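RNA-dependent RNA Polymerase (Bombyx mori cytoplasmic polyhedrosis virus, PDB 6TZ0) catalyses RNA-templated RNA synthesis, making plus strands in conservative transcription and probably minus strands during genome replication. Local coordinates at residues G550-V555 with Y637-A642; T557-I562 with S707-T712. All coordinates share one frame; numbering follows the deposited sequence.

Contact 1. Residues G550-V555 with Y637-A642; sequences GMDASV and YPSGRA
Asp552 and Tyr637 carry this contact, where the turn after the motif A strand of the polymerase palm meets the motif B loop, the segment that leads into helix 644-665. Their backbones touch first: Tyr637 N lies 2.8 Å from Asp552 O, but the N-H points well off the carbonyl oxygen (118°), so the hydrogen bond is a weak one. The Asp552 side chain then reaches along the loop. Its CG stands anti to its own carbonyl carbon (chi1 -77°), which puts the carboxylate beside the backbone N; OD1 then faces Tyr637 and OD2 Ser639. OD1 approaches Tyr637 CB at 3.7 Å, and the carboxylate plane is turned only 25° from the plane of the tyrosine ring.

Tyr637 gives the larger buried area, touching with its N at Asp552 O and with CB and CD2 near OD1. With CG anti to the backbone N, the ring heads off from the motif A turn, and its hydroxyl makes a weak hydrogen bond to Asp643. Pro638 CD sits against one ring face, 3.5 Å above the plane and displaced toward the rim, while His647 stacks on the ring and His648 meets it edge-to-face. His648 also gives Asp552 OD1 a weak hydrogen bond, linking the acidic side chain to the motif B helix. Val555 adds a looser apolar touch, CG1 to Tyr637 CD1 at 4.4 Å.

Gly550 and Asp552 bind UTP in another structure of this polymerase, so the motif A side of this contact lies at the nucleotide site, and the motif B loop probably borders it. Ser554 OG donates to Gly550 O at 2.6 Å, tying the end of the short helix 551-554 back to the residue that precedes it. At the other end of the contact, Asp552 OD2 rests 3.6 Å from Ser639 CB.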
ATOM      1  N   GLY A 550      -3.930  14.979  -6.678  1.00 35.21           N
ATOM      2  CA  GLY A 550      -2.562  14.503  -6.607  1.00 35.21           C
ATOM      3  C   GLY A 550      -1.871  14.804  -5.297  1.00 35.21           C
ATOM      4  O   GLY A 550      -0.966  15.641  -5.250  1.00 35.21           O
ATOM      5  N   MET A 551      -2.289  14.137  -4.223  1.00 34.58           N
ATOM      6  CA  MET A 551      -1.836  14.547  -2.901  1.00 34.58           C
ATOM      7  C   MET A 551      -0.443  14.016  -2.577  1.00 34.58           C
ATOM      8  O   MET A 551       0.348  14.723  -1.946  1.00 34.58           O
ATOM      9  CB  MET A 551      -2.841  14.104  -1.840  1.00 34.58           C
ATOM     10  CG  MET A 551      -2.584  14.717  -0.479  1.00 34.58           C
ATOM     11  SD  MET A 551      -3.850  14.392   0.749  1.00 34.58           S
ATOM     12  CE  MET A 551      -3.170  15.274   2.150  1.00 34.58           C
ATOM     13  N   ASP A 552      -0.120  12.788  -3.002  1.00 36.74           N
ATOM     14  CA  ASP A 552       1.187  12.212  -2.688  1.00 36.74           C
ATOM     15  C   ASP A 552       2.325  12.942  -3.383  1.00 36.74           C
ATOM     16  O   ASP A 552       3.435  13.004  -2.845  1.00 36.74           O
ATOM     17  CB  ASP A 552       1.234  10.734  -3.063  1.00 36.74           C
ATOM     18  CG  ASP A 552       0.506   9.865  -2.079  1.00 36.74           C
ATOM     19  OD1 ASP A 552       0.432  10.254  -0.898  1.00 36.74           O
ATOM     20  OD2 ASP A 552       0.024   8.784  -2.472  1.00 36.74           O
ATOM     21  N   ALA A 553       2.077  13.497  -4.562  1.00 33.32           N
ATOM     22  CA  ALA A 553       3.080  14.315  -5.219  1.00 33.32           C
ATOM     23  C   ALA A 553       3.113  15.734  -4.680  1.00 33.32           C
ATOM     24  O   ALA A 553       4.079  16.457  -4.934  1.00 33.32           O
ATOM     25  CB  ALA A 553       2.833  14.340  -6.724  1.00 33.32           C
ATOM     26  N   SER A 554       2.089  16.147  -3.935  1.00 31.23           N
ATOM     27  CA  SER A 554       2.008  17.513  -3.436  1.00 31.23           C
ATOM     28  C   SER A 554       2.634  17.691  -2.063  1.00 31.23           C
ATOM     29  O   SER A 554       3.010  18.813  -1.716  1.00 31.23           O
ATOM     30  CB  SER A 554       0.550  17.968  -3.375  1.00 31.23           C
ATOM     31  OG  SER A 554      -0.039  18.008  -4.658  1.00 31.23           O
ATOM     32  N   VAL A 555       2.750  16.623  -1.278  1.00 28.12           N
ATOM     33  CA  VAL A 555       3.331  16.708   0.058  1.00 28.12           C
ATOM     34  C   VAL A 555       4.835  16.909  -0.086  1.00 28.12           C
ATOM     35  O   VAL A 555       5.554  15.998  -0.497  1.00 28.12           O
ATOM     36  CB  VAL A 555       3.014  15.458   0.887  1.00 28.12           C
ATOM     37  CG1 VAL A 555       3.721  15.500   2.229  1.00 28.12           C
ATOM     38  CG2 VAL A 555       1.526  15.332   1.089  1.00 28.12           C
ATOM     39  N   TYR A 637       5.430  11.440  -1.691  1.00 36.16           N
ATOM     40  CA  TYR A 637       5.231  10.620  -0.521  1.00 36.16           C
ATOM     41  C   TYR A 637       5.200   9.166  -0.973  1.00 36.16           C
ATOM     42  O   TYR A 637       4.494   8.848  -1.941  1.00 36.16           O
ATOM     43  CB  TYR A 637       3.938  10.987   0.206  1.00 36.16           C
ATOM     44  CG  TYR A 637       3.930  10.490   1.621  1.00 36.16           C
ATOM     45  CD1 TYR A 637       4.638  11.164   2.605  1.00 36.16           C
ATOM     46  CD2 TYR A 637       3.259   9.329   1.971  1.00 36.16           C
ATOM     47  CE1 TYR A 637       4.658  10.711   3.897  1.00 36.16           C
ATOM     48  CE2 TYR A 637       3.277   8.869   3.264  1.00 36.16           C
ATOM     49  CZ  TYR A 637       3.976   9.562   4.220  1.00 36.16           C
ATOM     50  OH  TYR A 637       3.993   9.105   5.511  1.00 36.16           O
ATOM     51  N   PRO A 638       5.943   8.266  -0.315  1.00 41.03           N
ATOM     52  CA  PRO A 638       6.253   6.966  -0.943  1.00 41.03           C
ATOM     53  C   PRO A 638       5.062   6.039  -1.105  1.00 41.03           C
ATOM     54  O   PRO A 638       5.019   5.274  -2.076  1.00 41.03           O
ATOM     55  CB  PRO A 638       7.304   6.371   0.005  1.00 41.03           C
ATOM     56  CG  PRO A 638       7.877   7.540   0.725  1.00 41.03           C
ATOM     57  CD  PRO A 638       6.746   8.494   0.896  1.00 41.03           C
ATOM     58  N   SER A 639       4.134   6.045  -0.149  1.00 43.44           N
ATOM     59  CA  SER A 639       2.823   5.396  -0.205  1.00 43.44           C
ATOM     60  C   SER A 639       2.864   3.867  -0.217  1.00 43.44           C
ATOM     61  O   SER A 639       1.812   3.221  -0.227  1.00 43.44           O
ATOM     62  CB  SER A 639       2.005   5.916  -1.395  1.00 43.44           C
ATOM     63  OG  SER A 639       0.727   5.308  -1.437  1.00 43.44           O
ATOM     64  N   GLY A 640       4.054   3.278  -0.183  1.00 43.83           N
ATOM     65  CA  GLY A 640       4.213   1.866   0.091  1.00 43.83           C
ATOM     66  C   GLY A 640       4.798   1.733   1.477  1.00 43.83           C
ATOM     67  O   GLY A 640       5.544   0.802   1.792  1.00 43.83           O
ATOM     68  N   ARG A 641       4.451   2.700   2.304  1.00 39.41           N
ATOM     69  CA  ARG A 641       5.047   2.947   3.599  1.00 39.41           C
ATOM     70  C   ARG A 641       4.050   2.541   4.686  1.00 39.41           C
ATOM     71  O   ARG A 641       2.883   2.263   4.410  1.00 39.41           O
ATOM     72  CB  ARG A 641       5.421   4.425   3.664  1.00 39.41           C
ATOM     73  CG  ARG A 641       6.431   4.847   4.670  1.00 39.41           C
ATOM     74  CD  ARG A 641       6.723   6.306   4.462  1.00 39.41           C
ATOM     75  NE  ARG A 641       7.639   6.828   5.459  1.00 39.41           N
ATOM     76  CZ  ARG A 641       8.028   8.092   5.511  1.00 39.41           C
ATOM     77  NH1 ARG A 641       8.866   8.480   6.453  1.00 39.41           N
ATOM     78  NH2 ARG A 641       7.575   8.965   4.623  1.00 39.41           N
ATOM     79  N   ALA A 642       4.521   2.480   5.931  1.00 36.49           N
ATOM     80  CA  ALA A 642       3.646   2.042   7.013  1.00 36.49           C
ATOM     81  C   ALA A 642       2.619   3.110   7.365  1.00 36.49           C
ATOM     82  O   ALA A 642       1.433   2.808   7.529  1.00 36.49           O
ATOM     83  CB  ALA A 642       4.472   1.656   8.235  1.00 36.49           C
TER

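Contact 2. Residues T557-I562 with S707-T712; sequences TNTKDI and SGFATT
Thr559 meets the 707-712 segment with both branches of its side chain. Its chi1 of -55° sets CG2 anti to the backbone N and OG1 anti to the carbonyl carbon, so the methyl and the hydroxyl go to different neighbours. CG2 comes to 4.1 Å from Phe709 CZ, the far end of the phenyl ring, and the two side chains meet at a slant. OG1 lies 4.0 Å from Ser707 O, a van der Waals approach; the hydroxyl is instead hydrogen-bonded to the hydroxyl of Thr556, three residues earlier, just before the helix.

Phe709 has CG anti to its carbonyl carbon (chi1 -58°), which sets the ring beside the backbone N, and CZ at its far end reaches the threonine methyl. The segment is the link from helix 690-705 to strand 711-716, the edge strand beside the motif A strand in the antiparallel sheet of the palm. Gly708 makes the exit from that helix: its positive phi and two bonds back into the last turn form a Schellman motif, after which the chain straightens toward the strand. Beyond it, Ala710 and Thr712 bond through their backbones to Ala549 and Asp547.

Leu651 of helix 644-665 touches both Thr559 and Phe709, while Leu655 packs on Ser707. Ile562, one turn after Thr559 on helix 557-573, also points its CB toward the 707-712 segment, its CD1 4.6 Å from Ser707 OG.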
ATOM      1  N   THR A 557       8.683  18.271   1.642  1.00 26.80           N
ATOM      2  CA  THR A 557       9.402  17.866   2.843  1.00 26.80           C
ATOM      3  C   THR A 557       8.921  18.668   4.050  1.00 26.80           C
ATOM      4  O   THR A 557       8.740  18.125   5.155  1.00 26.80           O
ATOM      5  CB  THR A 557      10.899  18.060   2.610  1.00 26.80           C
ATOM      6  OG1 THR A 557      11.239  17.539   1.323  1.00 26.80           O
ATOM      7  CG2 THR A 557      11.690  17.288   3.620  1.00 26.80           C
ATOM      8  N   ASN A 558       8.663  19.956   3.832  1.00 25.65           N
ATOM      9  CA  ASN A 558       8.129  20.809   4.880  1.00 25.65           C
ATOM     10  C   ASN A 558       6.699  20.432   5.247  1.00 25.65           C
ATOM     11  O   ASN A 558       6.281  20.648   6.388  1.00 25.65           O
ATOM     12  CB  ASN A 558       8.194  22.262   4.436  1.00 25.65           C
ATOM     13  CG  ASN A 558       9.604  22.760   4.304  1.00 25.65           C
ATOM     14  OD1 ASN A 558      10.458  22.430   5.108  1.00 25.65           O
ATOM     15  ND2 ASN A 558       9.857  23.570   3.291  1.00 25.65           N
ATOM     16  N   THR A 559       5.934  19.884   4.305  1.00 24.11           N
ATOM     17  CA  THR A 559       4.596  19.412   4.634  1.00 24.11           C
ATOM     18  C   THR A 559       4.661  18.161   5.502  1.00 24.11           C
ATOM     19  O   THR A 559       3.823  17.974   6.393  1.00 24.11           O
ATOM     20  CB  THR A 559       3.814  19.160   3.346  1.00 24.11           C
ATOM     21  OG1 THR A 559       3.831  20.347   2.551  1.00 24.11           O
ATOM     22  CG2 THR A 559       2.368  18.824   3.638  1.00 24.11           C
ATOM     23  N   LYS A 560       5.670  17.316   5.276  1.00 24.60           N
ATOM     24  CA  LYS A 560       5.933  16.184   6.159  1.00 24.60           C
ATOM     25  C   LYS A 560       6.307  16.647   7.561  1.00 24.60           C
ATOM     26  O   LYS A 560       5.969  15.983   8.553  1.00 24.60           O
ATOM     27  CB  LYS A 560       7.040  15.324   5.550  1.00 24.60           C
ATOM     28  CG  LYS A 560       7.504  14.168   6.400  1.00 24.60           C
ATOM     29  CD  LYS A 560       6.478  13.074   6.488  1.00 24.60           C
ATOM     30  CE  LYS A 560       6.916  12.044   7.503  1.00 24.60           C
ATOM     31  NZ  LYS A 560       8.222  11.457   7.138  1.00 24.60           N
ATOM     32  N   ASP A 561       6.955  17.808   7.666  1.00 23.82           N
ATOM     33  CA  ASP A 561       7.352  18.310   8.979  1.00 23.82           C
ATOM     34  C   ASP A 561       6.161  18.682   9.873  1.00 23.82           C
ATOM     35  O   ASP A 561       6.309  18.659  11.098  1.00 23.82           O
ATOM     36  CB  ASP A 561       8.279  19.506   8.796  1.00 23.82           C
ATOM     37  CG  ASP A 561       9.235  19.684   9.951  1.00 23.82           C
ATOM     38  OD1 ASP A 561       9.192  18.882  10.903  1.00 23.82           O
ATOM     39  OD2 ASP A 561      10.058  20.617   9.896  1.00 23.82           O
ATOM     40  N   ILE A 562       4.980  18.958   9.301  1.00 22.15           N
ATOM     41  CA  ILE A 562       3.792  19.272  10.104  1.00 22.15           C
ATOM     42  C   ILE A 562       3.360  18.058  10.923  1.00 22.15           C
ATOM     43  O   ILE A 562       3.092  18.156  12.125  1.00 22.15           O
ATOM     44  CB  ILE A 562       2.644  19.772   9.208  1.00 22.15           C
ATOM     45  CG1 ILE A 562       3.014  21.075   8.508  1.00 22.15           C
ATOM     46  CG2 ILE A 562       1.369  19.983  10.009  1.00 22.15           C
ATOM     47  CD1 ILE A 562       2.009  21.530   7.494  1.00 22.15           C
ATOM     48  N   SER A 707      -1.651  25.377   2.528  1.00 29.11           N
ATOM     49  CA  SER A 707      -0.857  24.235   2.942  1.00 29.11           C
ATOM     50  C   SER A 707      -0.125  23.578   1.784  1.00 29.11           C
ATOM     51  O   SER A 707       0.547  22.564   1.984  1.00 29.11           O
ATOM     52  CB  SER A 707      -1.744  23.209   3.640  1.00 29.11           C
ATOM     53  OG  SER A 707      -0.988  22.077   4.012  1.00 29.11           O
ATOM     54  N   GLY A 708      -0.237  24.130   0.584  1.00 31.04           N
ATOM     55  CA  GLY A 708       0.498  23.611  -0.546  1.00 31.04           C
ATOM     56  C   GLY A 708      -0.226  22.576  -1.375  1.00 31.04           C
ATOM     57  O   GLY A 708       0.419  21.707  -1.970  1.00 31.04           O
ATOM     58  N   PHE A 709      -1.549  22.643  -1.442  1.00 31.01           N
ATOM     59  CA  PHE A 709      -2.320  21.707  -2.242  1.00 31.01           C
ATOM     60  C   PHE A 709      -3.177  22.470  -3.237  1.00 31.01           C
ATOM     61  O   PHE A 709      -3.515  23.633  -3.017  1.00 31.01           O
ATOM     62  CB  PHE A 709      -3.214  20.826  -1.377  1.00 31.01           C
ATOM     63  CG  PHE A 709      -2.468  20.029  -0.357  1.00 31.01           C
ATOM     64  CD1 PHE A 709      -1.687  18.957  -0.735  1.00 31.01           C
ATOM     65  CD2 PHE A 709      -2.586  20.328   0.987  1.00 31.01           C
ATOM     66  CE1 PHE A 709      -1.001  18.221   0.206  1.00 31.01           C
ATOM     67  CE2 PHE A 709      -1.907  19.591   1.931  1.00 31.01           C
ATOM     68  CZ  PHE A 709      -1.117  18.536   1.539  1.00 31.01           C
ATOM     69  N   ALA A 710      -3.503  21.812  -4.345  1.00 34.42           N
ATOM     70  CA  ALA A 710      -4.473  22.326  -5.296  1.00 34.42           C
ATOM     71  C   ALA A 710      -5.783  21.581  -5.097  1.00 34.42           C
ATOM     72  O   ALA A 710      -5.795  20.351  -4.997  1.00 34.42           O
ATOM     73  CB  ALA A 710      -3.976  22.168  -6.730  1.00 34.42           C
ATOM     74  N   THR A 711      -6.879  22.324  -5.013  1.00 38.29           N
ATOM     75  CA  THR A 711      -8.181  21.749  -4.716  1.00 38.29           C
ATOM     76  C   THR A 711      -9.173  22.107  -5.809  1.00 38.29           C
ATOM     77  O   THR A 711      -9.183  23.235  -6.310  1.00 38.29           O
ATOM     78  CB  THR A 711      -8.726  22.238  -3.365  1.00 38.29           C
ATOM     79  OG1 THR A 711      -8.862  23.665  -3.389  1.00 38.29           O
ATOM     80  CG2 THR A 711      -7.808  21.834  -2.225  1.00 38.29           C
ATOM     81  N   THR A 712      -9.999  21.136  -6.181  1.00 41.62           N
ATOM     82  CA  THR A 712     -11.191  21.381  -6.977  1.00 41.62           C
ATOM     83  C   THR A 712     -12.388  21.289  -6.041  1.00 41.62           C
ATOM     84  O   THR A 712     -12.559  20.284  -5.345  1.00 41.62           O
ATOM     85  CB  THR A 712     -11.321  20.379  -8.122  1.00 41.62           C
ATOM     86  OG1 THR A 712     -10.164  20.458  -8.962  1.00 41.62           O
ATOM     87  CG2 THR A 712     -12.550  20.693  -8.954  1.00 41.62           C
TER

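Overall arrangement
The centres of contacts 1 and 2 are 11 Å apart, and their segments alternate along the chain. Phe709 of contact 2 joins them: its CD1 lies 3.6 Å from Ser554 CB, its CZ 3.9 Å from Met551 CE and its CE1 3.9 Å from Val555 CG2, so one ring packs against three residues of the motif A turn. A second junction is polar: Arg641 NH1 and Lys560 NZ, like charges 3.1 Å apart, both meet Glu612 OE2, the arginine in a salt bridge, the lysine in a long, weak ion pair. Asp680 and Val548 bind magnesium in another structure of the polymerase; the side chains of Asp552 and Phe709 each lie about 7 Å from that of Asp680, and those of Phe709 and Val548 are about 4 Å apart.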